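Local coordinates for protein methyltransferase (Streptomyces avermitilis, PDB 3GIW) that is of unproven function but binds S-adenosyl-L-homocysteine and is probably a Rossmann-fold methyltransferase that uses S-adenosylmethionine, at residues 50-55 with 208-213; 56-61 with 266-271. All blocks are in the same frame, centred on the assembly; numbering follows the deposited sequence.

Interaction 1: residues 50-55 with 208-213; sequences REWPAL and QEVGRV
Glu51, on the last turn of helix 39-51, reaches Arg212 on helix 207-219 through a two-pronged salt bridge. The arginine presents its side, NE and NH2, to both carboxylate oxygens: Arg212 NE donates to Glu51 OE1 at 3.1 Å and Arg212 NH2 to Glu51 OE2 at 2.9 Å, and both bonds are nearly straight. The oxygens lie close to the guanidinium plane, but the carboxylate is turned 64° from it, and each N-H therefore comes in from above the carboxylate plane. Bends at chi2 and chi3 fold the arginine chain so that NE comes to Glu51 OE1; Arg212 CB also lies 3.6 Å from that oxygen.

Trp52, the first residue to leave the helical conformation, makes the apolar half of the contact. Its CG stands anti to the backbone N (chi1 -170°), and the indole lies beside Val210, both side chains pointing the same way. Val210 CG2 sits over one face, 3.7 Å from the centroid of the six-membered ring and only 6° off its normal, a CH-pi contact. Ala54 CB and Leu55 N lie over the opposite face, toward the rim, brought there by the type I turn from Trp52 to Leu55. Nearer the backbone, Val213 CG2 packs on Trp52 CB at 3.6 Å. The aliphatic part of Glu209 crosses the indole at about a right angle, its CB 3.5 Å from Trp52 CD1, while its carboxylate leads away from the contact.

Val210 also packs on Ala203 and Leu226, which extends the apolar patch beyond the two helices. Charge pairing on the more exposed side and indole packing on the buried side thus join the end of helix 39-51 to helix 207-219, and the paired grip is likely to restrict rotation of both charged groups.

Interaction 2: residues 56-61 with 266-271; sequences PVHMRA and DIAMYG
His58, on the first turns of helix 55-75, accepts the one hydrogen bond between the segments: Ala268 N donates to His58 ND1 at 3.0 Å, with an N-H...N angle of 151° and the donor tilted 24° from the ring plane. Acceptance at ND1 is consistent with a proton on NE2, which is hydrogen-bonded to an unidentified ligand, probably from the crystallisation liquor. CG is anti to the backbone N (chi1 159°), and the ring's end comes close to the residues just before strand 269-275.

Carbon contacts surround this bond. His58 CE1 lies 3.6 Å from Ala268 CB and equally near Met269 CG, and the selenomethionine side chain crosses the histidine at about a right angle, with its selenium oblique to the ring. On the helix's next turn, Ala61 CB presses on Ile267 CD1 at 3.5 Å, a tight fit for two methyl carbons. Val57 CG1 touches Asp266 CB more loosely, at 4.2 Å.

An alanine at His58 would probably leave Ala268 N without its acceptor and open a gap beside Met269.

Asp266 turns its carboxylate to Arg263 in a salt bridge. Beyond it the chain enters strand 269-275, which runs antiparallel between strands 195-201 and 240-248, so the contact seats the N-terminal part of helix 55-75 against the start of this inner strand, near Asn62, a residue that binds S-adenosyl-L-homocysteine.

In the fold
From the N terminus, helix 39-51 ends in the turn at Trp52, and helix 55-75 follows at once, so the first segments of both interactions adjoin in sequence. Interaction 1 closes a loop of 152 residues, spanning all five parallel strands of the sheet, by bringing helix 207-219 back against the end of helix 39-51. Interaction 2 closes a longer one of 204 residues at the entry to strand 269-275. The two loops cross, since their segments alternate along the chain. They also touch in space: Trp52 meets both His58 and Ala268, linking helix 207-219, helices 39-51 and 55-75, and the antiparallel end of the sheet.

Interaction 1: residues 50-55 with 208-213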
loop_
_atom_site.group_PDB
_atom_site.type_symbol
_atom_site.label_atom_id
_atom_site.label_comp_id
_atom_site.label_asym_id
_atom_site.label_seq_id
_atom_site.Cartn_x
_atom_site.Cartn_y
_atom_site.Cartn_z
ATOM N N ARG A 50 -15.547 -7.783 -15.044
ATOM C CA ARG A 50 -16.675 -8.606 -15.478
ATOM C C ARG A 50 -17.073 -9.583 -14.365
ATOM O O ARG A 50 -18.256 -9.865 -14.166
ATOM C CB ARG A 50 -16.369 -9.340 -16.796
ATOM C CG ARG A 50 -16.468 -8.453 -18.042
ATOM C CD ARG A 50 -15.994 -9.193 -19.303
ATOM N NE ARG A 50 -16.011 -8.319 -20.471
ATOM C CZ ARG A 50 -15.613 -8.701 -21.680
ATOM N NH1 ARG A 50 -15.161 -9.939 -21.868
ATOM N NH2 ARG A 50 -15.684 -7.855 -22.713
ATOM N N GLU A 51 -16.082 -10.119 -13.658
ATOM C CA GLU A 51 -16.340 -11.024 -12.526
ATOM C C GLU A 51 -16.844 -10.282 -11.286
ATOM O O GLU A 51 -17.681 -10.797 -10.543
ATOM C CB GLU A 51 -15.064 -11.818 -12.168
ATOM C CG GLU A 51 -14.559 -12.710 -13.296
ATOM C CD GLU A 51 -15.480 -13.876 -13.613
ATOM O OE1 GLU A 51 -16.322 -14.255 -12.779
ATOM O OE2 GLU A 51 -15.342 -14.444 -14.710
ATOM N N TRP A 52 -16.332 -9.068 -11.064
ATOM C CA TRP A 52 -16.663 -8.294 -9.869
ATOM C C TRP A 52 -16.812 -6.832 -10.247
ATOM O O TRP A 52 -15.829 -6.070 -10.281
ATOM C CB TRP A 52 -15.583 -8.465 -8.791
ATOM C CG TRP A 52 -15.934 -7.907 -7.447
ATOM C CD1 TRP A 52 -17.158 -7.876 -6.845
ATOM C CD2 TRP A 52 -15.020 -7.319 -6.519
ATOM N NE1 TRP A 52 -17.055 -7.333 -5.597
ATOM C CE2 TRP A 52 -15.753 -6.958 -5.375
ATOM C CE3 TRP A 52 -13.658 -7.060 -6.561
ATOM C CZ2 TRP A 52 -15.151 -6.356 -4.261
ATOM C CZ3 TRP A 52 -13.056 -6.433 -5.478
ATOM C CH2 TRP A 52 -13.806 -6.097 -4.334
ATOM N N PRO A 53 -18.044 -6.428 -10.575
ATOM C CA PRO A 53 -18.285 -5.036 -10.984
ATOM C C PRO A 53 -17.805 -3.964 -10.020
ATOM O O PRO A 53 -17.472 -2.851 -10.471
ATOM C CB PRO A 53 -19.799 -4.979 -11.230
ATOM C CG PRO A 53 -20.125 -6.427 -11.655
ATOM C CD PRO A 53 -19.246 -7.286 -10.771
ATOM N N ALA A 54 -17.740 -4.284 -8.732
ATOM C CA ALA A 54 -17.237 -3.346 -7.719
ATOM C C ALA A 54 -15.730 -3.142 -7.714
ATOM O O ALA A 54 -15.234 -2.316 -6.929
ATOM C CB ALA A 54 -17.701 -3.734 -6.283
ATOM N N LEU A 55 -14.988 -3.854 -8.567
ATOM C CA LEU A 55 -13.522 -3.700 -8.550
ATOM C C LEU A 55 -13.038 -2.220 -8.487
ATOM O O LEU A 55 -12.157 -1.888 -7.680
ATOM C CB LEU A 55 -12.842 -4.510 -9.684
ATOM C CG LEU A 55 -11.321 -4.487 -9.676
ATOM C CD1 LEU A 55 -10.766 -5.200 -8.459
ATOM C CD2 LEU A 55 -10.789 -5.090 -10.984
ATOM N N GLN A 208 -17.498 -15.418 -3.753
ATOM C CA GLN A 208 -17.491 -15.878 -5.128
ATOM C C GLN A 208 -16.816 -14.915 -6.078
ATOM O O GLN A 208 -15.949 -15.305 -6.854
ATOM C CB GLN A 208 -18.912 -16.177 -5.601
ATOM C CG GLN A 208 -18.965 -16.782 -7.012
ATOM C CD GLN A 208 -20.303 -17.365 -7.363
ATOM O OE1 GLN A 208 -21.342 -17.010 -6.772
ATOM N NE2 GLN A 208 -20.298 -18.284 -8.325
ATOM N N GLU A 209 -17.229 -13.656 -6.041
ATOM C CA GLU A 209 -16.717 -12.629 -6.985
ATOM C C GLU A 209 -15.230 -12.325 -6.735
ATOM O O GLU A 209 -14.435 -12.268 -7.667
ATOM C CB GLU A 209 -17.531 -11.331 -6.867
ATOM C CG GLU A 209 -18.991 -11.465 -7.286
ATOM C CD GLU A 209 -19.940 -11.980 -6.198
ATOM O OE1 GLU A 209 -19.551 -12.165 -5.017
ATOM O OE2 GLU A 209 -21.134 -12.246 -6.527
ATOM N N VAL A 210 -14.850 -12.137 -5.475
ATOM C CA VAL A 210 -13.449 -11.885 -5.130
ATOM C C VAL A 210 -12.581 -13.116 -5.389
ATOM O O VAL A 210 -11.448 -12.995 -5.924
ATOM C CB VAL A 210 -13.304 -11.307 -3.716
ATOM C CG1 VAL A 210 -11.792 -11.220 -3.276
ATOM C CG2 VAL A 210 -13.995 -9.978 -3.695
ATOM N N GLY A 211 -13.096 -14.307 -5.073
ATOM C CA GLY A 211 -12.380 -15.539 -5.452
ATOM C C GLY A 211 -12.111 -15.638 -6.933
ATOM O O GLY A 211 -11.012 -16.022 -7.348
ATOM N N ARG A 212 -13.110 -15.340 -7.758
ATOM C CA ARG A 212 -12.924 -15.364 -9.200
ATOM C C ARG A 212 -11.867 -14.344 -9.652
ATOM O O ARG A 212 -11.029 -14.653 -10.521
ATOM C CB ARG A 212 -14.272 -15.135 -9.919
ATOM C CG ARG A 212 -15.245 -16.312 -9.824
ATOM C CD ARG A 212 -14.823 -17.414 -10.760
ATOM N NE ARG A 212 -15.066 -17.023 -12.151
ATOM C CZ ARG A 212 -14.933 -17.825 -13.209
ATOM N NH1 ARG A 212 -14.587 -19.102 -13.062
ATOM N NH2 ARG A 212 -15.178 -17.362 -14.429
ATOM N N VAL A 213 -11.899 -13.154 -9.046
ATOM C CA VAL A 213 -10.873 -12.124 -9.356
ATOM C C VAL A 213 -9.478 -12.654 -8.999
ATOM O O VAL A 213 -8.553 -12.574 -9.791
ATOM C CB VAL A 213 -11.173 -10.773 -8.667
ATOM C CG1 VAL A 213 -9.957 -9.797 -8.755
ATOM C CG2 VAL A 213 -12.408 -10.127 -9.322
#

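Interaction 2: residues 56-61 with 266-271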
loop_
_atom_site.group_PDB
_atom_site.type_symbol
_atom_site.label_atom_id
_atom_site.label_comp_id
_atom_site.label_asym_id
_atom_site.label_seq_id
_atom_site.Cartn_x
_atom_site.Cartn_y
_atom_site.Cartn_z
ATOM N N PRO A 56 -13.580 -1.327 -9.343
ATOM C CA PRO A 56 -13.126 0.088 -9.264
ATOM C C PRO A 56 -13.480 0.776 -7.944
ATOM O O PRO A 56 -12.754 1.641 -7.510
ATOM C CB PRO A 56 -13.780 0.776 -10.472
ATOM C CG PRO A 56 -14.359 -0.356 -11.326
ATOM C CD PRO A 56 -14.525 -1.568 -10.445
ATOM N N VAL A 57 -14.630 0.442 -7.343
ATOM C CA VAL A 57 -15.031 1.016 -6.055
ATOM C C VAL A 57 -14.015 0.574 -4.992
ATOM O O VAL A 57 -13.520 1.382 -4.209
ATOM C CB VAL A 57 -16.480 0.566 -5.694
ATOM C CG1 VAL A 57 -16.801 0.873 -4.243
ATOM C CG2 VAL A 57 -17.511 1.254 -6.642
ATOM N N HIS A 58 -13.673 -0.706 -5.014
ATOM C CA HIS A 58 -12.651 -1.270 -4.110
ATOM C C HIS A 58 -11.283 -0.583 -4.257
ATOM O O HIS A 58 -10.660 -0.168 -3.275
ATOM C CB HIS A 58 -12.582 -2.801 -4.368
ATOM C CG HIS A 58 -11.318 -3.488 -3.947
ATOM N ND1 HIS A 58 -11.126 -3.992 -2.670
ATOM C CD2 HIS A 58 -10.226 -3.839 -4.666
ATOM C CE1 HIS A 58 -9.945 -4.582 -2.636
ATOM N NE2 HIS A 58 -9.366 -4.490 -3.818
HETATM N N MSE A 59 -10.822 -0.414 -5.493
HETATM C CA MSE A 59 -9.484 0.124 -5.727
HETATM C C MSE A 59 -9.458 1.628 -5.373
HETATM O O MSE A 59 -8.505 2.096 -4.738
HETATM C CB MSE A 59 -9.040 -0.211 -7.160
HETATM C CG MSE A 59 -8.712 -1.685 -7.331
HETATM SE SE MSE A 59 -7.986 -2.094 -9.038
HETATM C CE MSE A 59 -6.970 -3.667 -8.546
ATOM N N ARG A 60 -10.506 2.380 -5.718
ATOM C CA ARG A 60 -10.583 3.773 -5.332
ATOM C C ARG A 60 -10.653 3.922 -3.788
ATOM O O ARG A 60 -9.997 4.812 -3.202
ATOM C CB ARG A 60 -11.745 4.419 -6.078
ATOM C CG ARG A 60 -11.476 4.535 -7.599
ATOM C CD ARG A 60 -12.698 4.936 -8.443
ATOM N NE ARG A 60 -12.341 5.916 -9.483
ATOM C CZ ARG A 60 -12.101 5.670 -10.775
ATOM N NH1 ARG A 60 -12.159 4.448 -11.291
ATOM N NH2 ARG A 60 -11.788 6.680 -11.579
ATOM N N ALA A 61 -11.395 3.035 -3.116
ATOM C CA ALA A 61 -11.506 3.104 -1.680
ATOM C C ALA A 61 -10.166 2.824 -0.996
ATOM O O ALA A 61 -9.856 3.393 0.060
ATOM C CB ALA A 61 -12.595 2.103 -1.147
ATOM N N ASP A 266 -18.718 -4.666 -1.621
ATOM C CA ASP A 266 -17.971 -3.895 -2.641
ATOM C C ASP A 266 -16.528 -3.559 -2.236
ATOM O O ASP A 266 -15.827 -2.902 -2.996
ATOM C CB ASP A 266 -18.722 -2.591 -3.002
ATOM C CG ASP A 266 -20.107 -2.836 -3.542
ATOM O OD1 ASP A 266 -20.337 -3.874 -4.179
ATOM O OD2 ASP A 266 -20.987 -1.955 -3.294
ATOM N N ILE A 267 -16.099 -3.986 -1.050
ATOM C CA ILE A 267 -14.802 -3.605 -0.470
ATOM C C ILE A 267 -14.112 -4.906 -0.018
ATOM O O ILE A 267 -14.661 -5.628 0.818
ATOM C CB ILE A 267 -14.999 -2.604 0.733
ATOM C CG1 ILE A 267 -15.670 -1.313 0.272
ATOM C CG2 ILE A 267 -13.651 -2.341 1.462
ATOM C CD1 ILE A 267 -14.846 -0.490 -0.722
ATOM N N ALA A 268 -12.919 -5.170 -0.520
ATOM C CA ALA A 268 -12.195 -6.411 -0.212
ATOM C C ALA A 268 -10.831 -6.116 0.420
ATOM O O ALA A 268 -9.884 -6.902 0.234
ATOM C CB ALA A 268 -12.046 -7.322 -1.481
HETATM N N MSE A 269 -10.699 -4.984 1.128
HETATM C CA MSE A 269 -9.494 -4.643 1.883
HETATM C C MSE A 269 -9.847 -4.367 3.311
HETATM O O MSE A 269 -10.738 -3.565 3.574
HETATM C CB MSE A 269 -8.811 -3.342 1.435
HETATM C CG MSE A 269 -8.124 -3.320 0.197
HETATM SE SE MSE A 269 -6.607 -4.488 0.013
HETATM C CE MSE A 269 -6.128 -3.645 -1.623
ATOM N N TYR A 270 -9.115 -4.982 4.226
ATOM C CA TYR A 270 -8.998 -4.498 5.600
ATOM C C TYR A 270 -7.947 -3.404 5.656
ATOM O O TYR A 270 -6.943 -3.464 4.934
ATOM C CB TYR A 270 -8.572 -5.615 6.546
ATOM C CG TYR A 270 -9.619 -6.660 6.809
ATOM C CD1 TYR A 270 -10.819 -6.349 7.425
ATOM C CD2 TYR A 270 -9.386 -7.992 6.484
ATOM C CE1 TYR A 270 -11.759 -7.315 7.696
ATOM C CE2 TYR A 270 -10.348 -8.979 6.748
ATOM C CZ TYR A 270 -11.532 -8.626 7.343
ATOM O OH TYR A 270 -12.529 -9.554 7.644
ATOM N N GLY A 271 -8.143 -2.431 6.522
ATOM C CA GLY A 271 -7.131 -1.427 6.839
ATOM C C GLY A 271 -6.908 -1.305 8.326
ATOM O O GLY A 271 -7.802 -1.556 9.123
#